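Local coordinates for protein malate dehydrogenase (Pyrococcus horikoshii, PDB 1V9N) that catalyses the reversible NAD-dependent oxidation of (S)-malate to oxaloacetate, a step of the tricarboxylic acid cycle, working as a homodimer, at residues E34-A37 against K38-A41; Y267-N270 against T271-G275. All blocks are in the same frame, centred on the assembly; numbering follows the deposited sequence.

Contact 1. Residues E34-A37 against K38-A41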
loop_
_atom_site.group_PDB
_atom_site.type_symbol
_atom_site.label_atom_id
_atom_site.label_comp_id
_atom_site.label_asym_id
_atom_site.label_seq_id
_atom_site.Cartn_x
_atom_site.Cartn_y
_atom_site.Cartn_z
ATOM N N GLU A 34 30.791 -4.463 16.888
ATOM C CA GLU A 34 31.238 -3.832 15.655
ATOM C C GLU A 34 30.397 -4.121 14.418
ATOM O O GLU A 34 30.120 -3.215 13.636
ATOM C CB GLU A 34 32.694 -4.207 15.375
ATOM C CG GLU A 34 33.221 -3.654 14.062
ATOM C CD GLU A 34 34.719 -3.836 13.914
ATOM O OE1 GLU A 34 35.201 -4.978 14.094
ATOM O OE2 GLU A 34 35.409 -2.836 13.616
ATOM N N GLU A 35 29.999 -5.371 14.228
ATOM C CA GLU A 35 29.206 -5.710 13.052
ATOM C C GLU A 35 27.822 -5.076 13.106
ATOM O O GLU A 35 27.278 -4.672 12.081
ATOM C CB GLU A 35 29.091 -7.228 12.896
ATOM C CG GLU A 35 30.418 -7.902 12.547
ATOM C CD GLU A 35 31.139 -7.221 11.387
ATOM O OE1 GLU A 35 30.555 -7.130 10.283
ATOM O OE2 GLU A 35 32.292 -6.774 11.582
ATOM N N ASP A 36 27.252 -4.984 14.302
ATOM C CA ASP A 36 25.938 -4.376 14.453
ATOM C C ASP A 36 26.066 -2.869 14.254
ATOM O O ASP A 36 25.173 -2.239 13.699
ATOM C CB ASP A 36 25.352 -4.689 15.832
ATOM C CG ASP A 36 24.978 -6.153 15.987
ATOM O OD1 ASP A 36 24.901 -6.857 14.958
ATOM O OD2 ASP A 36 24.744 -6.601 17.129
ATOM N N ALA A 37 27.186 -2.300 14.701
ATOM C CA ALA A 37 27.432 -0.868 14.550
ATOM C C ALA A 37 27.528 -0.522 13.066
ATOM O O ALA A 37 27.059 0.528 12.631
ATOM C CB ALA A 37 28.732 -0.476 15.257
ATOM N N LYS A 38 28.151 -1.406 12.296
ATOM C CA LYS A 38 28.295 -1.196 10.859
ATOM C C LYS A 38 26.940 -1.238 10.145
ATOM O O LYS A 38 26.727 -0.529 9.160
ATOM C CB LYS A 38 29.247 -2.244 10.266
ATOM C CG LYS A 38 30.680 -2.098 10.757
ATOM C CD LYS A 38 31.623 -3.093 10.090
ATOM C CE LYS A 38 33.056 -2.874 10.558
ATOM N NZ LYS A 38 34.011 -3.799 9.887
ATOM N N ILE A 39 26.022 -2.064 10.639
ATOM C CA ILE A 39 24.690 -2.150 10.040
ATOM C C ILE A 39 23.936 -0.845 10.297
ATOM O O ILE A 39 23.312 -0.292 9.398
ATOM C CB ILE A 39 23.880 -3.332 10.625
ATOM C CG1 ILE A 39 24.491 -4.659 10.169
ATOM C CG2 ILE A 39 22.424 -3.237 10.185
ATOM C CD1 ILE A 39 23.927 -5.876 10.878
ATOM N N VAL A 40 24.000 -0.349 11.529
ATOM C CA VAL A 40 23.322 0.900 11.864
ATOM C C VAL A 40 23.894 2.047 11.026
ATOM O O VAL A 40 23.148 2.829 10.433
ATOM C CB VAL A 40 23.485 1.238 13.370
ATOM C CG1 VAL A 40 22.783 2.555 13.687
ATOM C CG2 VAL A 40 22.903 0.109 14.219
ATOM N N ALA A 41 25.219 2.134 10.971
ATOM C CA ALA A 41 25.884 3.188 10.209
ATOM C C ALA A 41 25.483 3.129 8.733
ATOM O O ALA A 41 25.182 4.154 8.120
ATOM C CB ALA A 41 27.397 3.057 10.353
#

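Contact 2. Residues Y267-N270 against T271-G275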
loop_
_atom_site.group_PDB
_atom_site.type_symbol
_atom_site.label_atom_id
_atom_site.label_comp_id
_atom_site.label_asym_id
_atom_site.label_seq_id
_atom_site.Cartn_x
_atom_site.Cartn_y
_atom_site.Cartn_z
ATOM N N TYR A 267 0.563 2.930 21.090
ATOM C CA TYR A 267 1.337 2.448 22.224
ATOM C C TYR A 267 2.833 2.265 22.010
ATOM O O TYR A 267 3.527 1.744 22.881
ATOM C CB TYR A 267 0.702 1.159 22.747
ATOM C CG TYR A 267 -0.697 1.408 23.263
ATOM C CD1 TYR A 267 -0.902 1.982 24.517
ATOM C CD2 TYR A 267 -1.812 1.150 22.465
ATOM C CE1 TYR A 267 -2.187 2.300 24.963
ATOM C CE2 TYR A 267 -3.100 1.466 22.899
ATOM C CZ TYR A 267 -3.280 2.040 24.145
ATOM O OH TYR A 267 -4.545 2.365 24.575
ATOM N N VAL A 268 3.331 2.703 20.860
ATOM C CA VAL A 268 4.756 2.612 20.568
ATOM C C VAL A 268 5.445 3.753 21.330
ATOM O O VAL A 268 5.058 4.912 21.190
ATOM C CB VAL A 268 5.023 2.771 19.046
ATOM C CG1 VAL A 268 6.519 2.844 18.774
ATOM C CG2 VAL A 268 4.397 1.599 18.284
ATOM N N LYS A 269 6.454 3.417 22.132
ATOM C CA LYS A 269 7.189 4.404 22.932
ATOM C C LYS A 269 8.456 4.886 22.235
ATOM O O LYS A 269 8.916 4.279 21.263
ATOM C CB LYS A 269 7.611 3.803 24.277
ATOM C CG LYS A 269 6.511 3.179 25.112
ATOM C CD LYS A 269 7.134 2.579 26.372
ATOM C CE LYS A 269 6.160 1.720 27.153
ATOM N NZ LYS A 269 6.838 1.060 28.316
ATOM N N ASN A 270 9.030 5.970 22.753
ATOM C CA ASN A 270 10.264 6.517 22.196
ATOM C C ASN A 270 11.381 5.508 22.425
ATOM O O ASN A 270 11.293 4.668 23.316
ATOM C CB ASN A 270 10.621 7.845 22.868
ATOM C CG ASN A 270 9.583 8.920 22.620
ATOM O OD1 ASN A 270 8.473 8.868 23.159
ATOM N ND2 ASN A 270 9.931 9.898 21.792
ATOM N N THR A 271 12.431 5.605 21.619
ATOM C CA THR A 271 13.573 4.698 21.696
ATOM C C THR A 271 14.230 4.571 23.073
ATOM O O THR A 271 14.624 3.477 23.469
ATOM C CB THR A 271 14.662 5.110 20.685
ATOM O OG1 THR A 271 14.093 5.177 19.371
ATOM C CG2 THR A 271 15.805 4.087 20.685
ATOM N N SER A 272 14.356 5.685 23.791
ATOM C CA SER A 272 14.982 5.693 25.116
ATOM C C SER A 272 14.226 4.872 26.150
ATOM O O SER A 272 14.789 4.447 27.161
ATOM C CB SER A 272 15.115 7.128 25.626
ATOM O OG SER A 272 15.961 7.882 24.782
ATOM N N GLU A 273 12.942 4.662 25.897
ATOM C CA GLU A 273 12.107 3.893 26.803
ATOM C C GLU A 273 12.279 2.400 26.598
ATOM O O GLU A 273 12.512 1.939 25.482
ATOM C CB GLU A 273 10.637 4.260 26.587
ATOM C CG GLU A 273 10.235 5.588 27.190
ATOM C CD GLU A 273 10.185 5.526 28.700
ATOM O OE1 GLU A 273 9.272 4.860 29.238
ATOM O OE2 GLU A 273 11.064 6.127 29.350
ATOM N N LYS A 274 12.182 1.643 27.683
ATOM C CA LYS A 274 12.268 0.197 27.580
ATOM C C LYS A 274 10.909 -0.223 27.025
ATOM O O LYS A 274 9.902 0.434 27.283
ATOM C CB LYS A 274 12.502 -0.434 28.956
ATOM C CG LYS A 274 13.892 -0.187 29.518
ATOM C CD LYS A 274 14.139 -1.017 30.763
ATOM C CE LYS A 274 15.586 -0.903 31.219
ATOM N NZ LYS A 274 15.842 -1.719 32.441
ATOM N N GLY A 275 10.876 -1.297 26.246
ATOM C CA GLY A 275 9.616 -1.743 25.676
ATOM C C GLY A 275 9.007 -0.786 24.660
ATOM O O GLY A 275 7.792 -0.599 24.646
HETATM O O HOH W 1 5.044 0.065 23.934
HETATM O O HOH W 2 12.394 8.260 20.401
#

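Contact 1. Residues E34-A37 against K38-A41
Glu-34 opens the first turn of helix 34-49 and meets Lys-38 one turn on. Its carbonyl O accepts the backbone N of Lys-38 at 3.0 Å, the first of four i to i+4 bonds here. Its side chain reaches out with CG anti to the backbone N (chi1 177°), which brings CG to 3.6 Å from CE of Lys-38. That contact is between methylene groups. The charged ends stay further apart, with OE2 of Glu-34 4.1 Å from NZ of Lys-38.

Glu-35 approaches the same lysine from another side. Its chain bends at chi2 (-49°) and curls back, so OE2 of Glu-35 forms a long salt bridge of 3.8 Å to NZ of Lys-38. The lysine itself is extended, and its CG lies 3.1 Å from O of Glu-34. An alanine in place of Lys-38 would probably leave the carboxylates of Glu-34 and Glu-35 without their nearby positive charge and remove the methylene contact with CG of Glu-34.

Asp-36 O takes N of Val-40 at 3.1 Å and a weak, strongly bent bond from N of Ile-39. CG2 of Val-40 rests 3.3 Å from that same oxygen. Ala-37 O receives N of Ala-41, and the methyl of Ala-37 packs on Leu-27 of helix 16-29, while Ile-39 touches Tyr-102 of helix 97-115.

The helix is therefore two-faced: apolar groups pack against neighbouring helices, and loosely paired charges line the outer side.

Contact 2. Residues Y267-N270 against T271-G275
Lys-269 and Glu-273 meet across a type I beta turn, Asn-270 to Glu-273, in the surface loop between helix 242-258 and strand 278-285. Asn-270 O accepts N of Glu-273 at 3.1 Å, closing the turn. The donor stands above the carbonyl plane, 51° out of it. The hydroxyl of Ser-276 lies within hydrogen-bonding reach of both this oxygen and O of Glu-273.

Beside the turn, CB of Lys-269 touches CB of Glu-273 at 3.8 Å. The lysine then runs extended from a CG set anti to the carbonyl carbon (chi1 -54°). It passes alongside the following backbone, with CD 3.7 Å from O of Gly-275. Its NZ ends on O of Lys-274, a hydrogen bond of 3.3 Å, tilted 17° from the carbonyl plane. OE1 of Glu-273 lies 4.6 Å from NZ of Lys-269, beyond a salt bridge, though the opposite charges probably attract.

One water bonds N of Thr-271 (2.9 Å) and ND2 of Asn-270. Thr-271 is buried, and its OG1 bonds to NE of Arg-62. Tyr-267 OH bonds to Glu-306 of the second subunit, tying this part of the loop to the dimer partner.

One backbone bond thus closes the turn. The chain after it is held by the Lys-269 ammonium on a carbonyl, at a rather long distance, with Glu-273 probably adding a softer pull.

Overall arrangement
Contact 1 comes first along the chain, at the start of helix 34-49, and contact 2 follows far later, in the loop ahead of strand 278-285. Their centres lie about 21 Å apart and their nearest atoms about 10 Å, so they do not touch. Both belong to the Malate/L-lactate dehydrogenase family region. Contact 1 belongs to packing among helices 16-29, 34-49 and 97-115. Contact 2 leads into a strand of the seven-stranded mixed sheet and reaches the second subunit. The side chain of Thr-271 is about 9 Å from bound NADPH and that of Val-40 about 12 Å, so neither of these side chains touches the cofactor, and contact 2 lies somewhat nearer to it.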